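Local coordinates for bile salt hydrolase/transferase (Clostridium perfringens, PDB 2BJF), which hydrolyses the amide bond of glycine- and taurine-conjugated bile salts, releasing the amino acid and the free bile acid, and can also act as a bile acid amine N-acyltransferase, at residues 152-157 with 163-168; 171-174 with 178-181. One frame throughout, in Å; residues are numbered along the deposited sequence.

In the fold
Followed from the N terminus, the chain reaches contact 1 first: after strand 153-158 the chain reverses, and residues 163-168 pair with 152-157, closing a beta hairpin. Contact 2 opens after it has closed, so the two are in series, neither nested nor crossed. Here strand 172-173 gives way to a short loop, and the first turn of helix 179-186 folds back against it. The centres lie about 9 Å apart and the contacts touch, Glu-157 of the hairpin reaching the start of the helix. The hairpin belongs to one antiparallel sheet and strand 172-173 to the other, so this short run of chain ties both sheets to the helix.

Contact 1. Residues 152-157 with 163-168; sequences KSIVVE and LNVFDN
Strands 153-157 and 163-167 run antiparallel, their axes 4.6 Å apart at 158°, with Val-155 facing Phe-166 and Glu-157 facing Asn-164 as hydrogen-bonded pairs. Val-155 and Phe-166 bond through both N and O, each bond lying in the carbonyl plane. Beyond the last pair, Asn-168 N reaches Ser-153 O at 2.9 Å from above the carbonyl plane, 36° out of it, and a water joins Ser-153 N to Asn-168 O. On one face, Val-156 CG1 meets Leu-163 CD1 at 3.7 Å and Ile-154 CD1 meets Val-165 CG1 at 4.0 Å; helix 116-123 packs on this side through Val-116, Lys-120 and Leu-123. The other face carries Val-155, Phe-166 and Glu-157. Glu-157 has an extended chain beyond CG, which carries its carboxylate out to the Phe-166 ring; there OE1 packs 3.5 Å from Phe-166 CE2, and the two planes stand almost at right angles, 83° apart. Three hydrogen-bond partners hold that carboxylate: His-143 ND1 at OE2, and Phe-179 N and a water at OE1. These bonds satisfy a buried acid and fix its rotation. Asn-168 sets its CG anti to the backbone N, which brings ND2 to 3.4 Å from Val-155 CG2, while OD1 accepts hydrogen bonds from the backbone N of Ile-170 and Gly-171. The whole is a two-stranded antiparallel hairpin, with the start of helix 179-186 packing against Val-155, Phe-166 and Asn-168 on that face, at the end of the curled antiparallel sheet of this Ntn-hydrolase fold.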
# COMPACT_ATOMS: atom_id res chain seq x y z
N LYS A 152 6.62 32.19 4.98
CA LYS A 152 5.65 31.67 5.94
C LYS A 152 4.33 31.35 5.26
O LYS A 152 3.87 32.09 4.38
CB LYS A 152 5.43 32.67 7.08
CG LYS A 152 6.60 32.78 8.06
CD LYS A 152 6.69 31.55 8.98
CE LYS A 152 7.98 31.54 9.79
NZ LYS A 152 9.19 31.34 8.94
N SER A 153 3.72 30.24 5.67
CA SER A 153 2.42 29.81 5.15
C SER A 153 1.46 29.47 6.28
O SER A 153 1.88 28.94 7.31
CB SER A 153 2.58 28.60 4.23
OG SER A 153 3.31 28.92 3.05
N ILE A 154 0.18 29.79 6.08
CA ILE A 154 -0.87 29.40 7.02
C ILE A 154 -2.03 28.71 6.30
O ILE A 154 -2.20 28.85 5.09
CB ILE A 154 -1.40 30.61 7.86
CG1 ILE A 154 -1.86 31.76 6.96
CG2 ILE A 154 -0.33 31.07 8.87
CD1 ILE A 154 -2.71 32.81 7.68
N VAL A 155 -2.81 27.94 7.07
CA VAL A 155 -3.99 27.26 6.56
C VAL A 155 -5.20 27.71 7.36
O VAL A 155 -5.17 27.72 8.60
CB VAL A 155 -3.83 25.72 6.62
CG1 VAL A 155 -5.14 25.01 6.26
CG2 VAL A 155 -2.71 25.26 5.69
N VAL A 156 -6.26 28.10 6.66
CA VAL A 156 -7.48 28.61 7.29
C VAL A 156 -8.63 27.64 7.07
O VAL A 156 -9.03 27.39 5.93
CB VAL A 156 -7.86 30.01 6.74
CG1 VAL A 156 -9.10 30.55 7.45
CG2 VAL A 156 -6.69 30.98 6.89
N GLU A 157 -9.17 27.10 8.16
CA GLU A 157 -10.27 26.14 8.10
C GLU A 157 -11.32 26.47 9.15
O GLU A 157 -11.01 26.52 10.34
CB GLU A 157 -9.75 24.71 8.30
CG GLU A 157 -8.79 24.24 7.22
CD GLU A 157 -8.26 22.83 7.42
OE1 GLU A 157 -8.32 22.30 8.55
OE2 GLU A 157 -7.77 22.26 6.43
N LEU A 163 -12.98 29.05 13.91
CA LEU A 163 -12.15 29.35 12.75
C LEU A 163 -10.68 29.05 13.08
O LEU A 163 -10.03 29.82 13.81
CB LEU A 163 -12.32 30.81 12.30
CG LEU A 163 -11.50 31.28 11.09
CD1 LEU A 163 -11.92 30.55 9.82
CD2 LEU A 163 -11.62 32.78 10.90
N ASN A 164 -10.18 27.94 12.55
CA ASN A 164 -8.80 27.52 12.81
C ASN A 164 -7.80 28.15 11.85
O ASN A 164 -8.03 28.19 10.64
CB ASN A 164 -8.69 25.99 12.75
CG ASN A 164 -9.42 25.30 13.89
OD1 ASN A 164 -10.18 24.35 13.66
ND2 ASN A 164 -9.19 25.76 15.11
N VAL A 165 -6.69 28.63 12.41
CA VAL A 165 -5.59 29.18 11.61
C VAL A 165 -4.32 28.42 12.00
O VAL A 165 -3.77 28.63 13.08
CB VAL A 165 -5.40 30.71 11.82
CG1 VAL A 165 -4.24 31.23 10.98
CG2 VAL A 165 -6.68 31.47 11.47
N PHE A 166 -3.88 27.53 11.12
CA PHE A 166 -2.71 26.69 11.38
C PHE A 166 -1.45 27.28 10.75
O PHE A 166 -1.48 27.78 9.63
CB PHE A 166 -2.90 25.29 10.79
CG PHE A 166 -4.11 24.56 11.29
CD1 PHE A 166 -4.07 23.87 12.50
CD2 PHE A 166 -5.27 24.51 10.53
CE1 PHE A 166 -5.19 23.18 12.96
CE2 PHE A 166 -6.39 23.82 10.98
CZ PHE A 166 -6.35 23.15 12.20
N ASP A 167 -0.33 27.19 11.48
CA ASP A 167 0.98 27.40 10.88
C ASP A 167 1.30 26.20 10.00
O ASP A 167 1.22 25.06 10.45
CB ASP A 167 2.06 27.56 11.95
CG ASP A 167 2.01 28.92 12.64
OD1 ASP A 167 1.29 29.82 12.17
OD2 ASP A 167 2.72 29.08 13.66
N ASN A 168 1.63 26.47 8.73
CA ASN A 168 1.92 25.40 7.77
C ASN A 168 3.42 25.25 7.54
O ASN A 168 4.01 25.98 6.74
CB ASN A 168 1.18 25.65 6.45
CG ASN A 168 1.27 24.46 5.49
OD1 ASN A 168 2.13 23.59 5.64
ND2 ASN A 168 0.39 24.44 4.50
O HOH W 1 5.20 28.42 7.41
O HOH W 2 3.26 30.22 9.59
O HOH W 3 -9.75 22.57 11.02

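Contact 2. Residues 171-174 with 178-181; sequences GVLT and TFDW
Strand 172-173, within the chain an outermost strand of the six-stranded antiparallel sheet that also contains strand 3-8, is met here by the first turn of helix 179-186, only a few residues further along the chain. Phe-179 brings the two together. With chi1 at -174° its phenyl points away from its own amide nitrogen and reaches back to the strand, where CD1 touches Leu-173 CD1 at 3.6 Å. The leucine reaches it with its CD1 branch, and the side chains cross at a slant. Beside this, Val-172 O lies at the edge of the ring, near its plane, 3.7 Å from Phe-179 CE1; the same carbonyl accepts a hydrogen bond from Asn-168 ND2. Backbone bonds of Gly-171 to Ala-6 and of Leu-173 to Gly-4 secure the strand. At the helix start Thr-178 OG1 donates to Asp-180 OD1 at 2.7 Å, approaching from above the carboxylate plane. Trp-181, one position on, stacks on Trp-181 of the second subunit and so carries the helix into the assembly. The side chain of Leu-173 is about 8 Å from that of Cys-2, the inferred nucleophile and a deoxycholate-binding residue. Between the two segments themselves the hold is apolar, a buried leucine methyl against a phenyl ring, with the Val-172 carbonyl placed at the weakly positive ring edge, a favourable though probably modest electrostatic addition.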
# COMPACT_ATOMS: atom_id res chain seq x y z
N GLY A 171 4.39 23.13 3.81
CA GLY A 171 4.46 23.83 2.53
C GLY A 171 3.44 23.36 1.51
O GLY A 171 3.52 23.72 0.33
N VAL A 172 2.48 22.56 1.96
CA VAL A 172 1.47 21.97 1.07
C VAL A 172 0.07 21.96 1.69
O VAL A 172 -0.09 22.09 2.91
CB VAL A 172 1.85 20.52 0.63
CG1 VAL A 172 3.28 20.44 0.11
CG2 VAL A 172 1.63 19.52 1.77
N LEU A 173 -0.93 21.80 0.83
CA LEU A 173 -2.32 21.61 1.26
C LEU A 173 -3.07 20.84 0.18
O LEU A 173 -2.78 20.99 -1.01
CB LEU A 173 -3.00 22.96 1.50
CG LEU A 173 -4.38 22.96 2.19
CD1 LEU A 173 -4.27 22.45 3.62
CD2 LEU A 173 -5.01 24.34 2.16
N THR A 174 -4.01 20.00 0.58
CA THR A 174 -4.93 19.40 -0.39
C THR A 174 -6.38 19.68 0.01
O THR A 174 -6.81 20.84 0.02
CB THR A 174 -4.68 17.88 -0.62
OG1 THR A 174 -4.83 17.16 0.61
CG2 THR A 174 -3.28 17.64 -1.20
N THR A 178 -9.24 17.62 7.95
CA THR A 178 -8.63 18.86 8.47
C THR A 178 -7.11 18.81 8.41
O THR A 178 -6.50 17.74 8.31
CB THR A 178 -9.09 19.14 9.91
OG1 THR A 178 -8.70 18.06 10.76
CG2 THR A 178 -10.61 19.32 9.98
N PHE A 179 -6.49 19.99 8.47
CA PHE A 179 -5.04 20.12 8.30
C PHE A 179 -4.25 19.33 9.35
O PHE A 179 -3.26 18.68 9.02
CB PHE A 179 -4.61 21.59 8.29
CG PHE A 179 -3.15 21.80 7.99
CD1 PHE A 179 -2.65 21.52 6.72
CD2 PHE A 179 -2.29 22.29 8.96
CE1 PHE A 179 -1.30 21.71 6.43
CE2 PHE A 179 -0.94 22.49 8.68
CZ PHE A 179 -0.44 22.20 7.42
N ASP A 180 -4.70 19.39 10.60
CA ASP A 180 -4.05 18.66 11.69
C ASP A 180 -4.09 17.14 11.48
O ASP A 180 -3.18 16.43 11.91
CB ASP A 180 -4.65 19.04 13.05
CG ASP A 180 -6.15 18.81 13.12
OD1 ASP A 180 -6.89 19.38 12.29
OD2 ASP A 180 -6.60 18.06 14.02
N TRP A 181 -5.14 16.66 10.80
CA TRP A 181 -5.24 15.23 10.47
C TRP A 181 -4.12 14.82 9.50
O TRP A 181 -3.47 13.80 9.70
CB TRP A 181 -6.61 14.89 9.88
CG TRP A 181 -6.81 13.41 9.68
CD1 TRP A 181 -7.46 12.55 10.52
CD2 TRP A 181 -6.34 12.62 8.57
NE1 TRP A 181 -7.42 11.27 10.01
CE2 TRP A 181 -6.74 11.28 8.82
CE3 TRP A 181 -5.63 12.91 7.40
CZ2 TRP A 181 -6.45 10.24 7.93
CZ3 TRP A 181 -5.34 11.87 6.52
CH2 TRP A 181 -5.75 10.55 6.79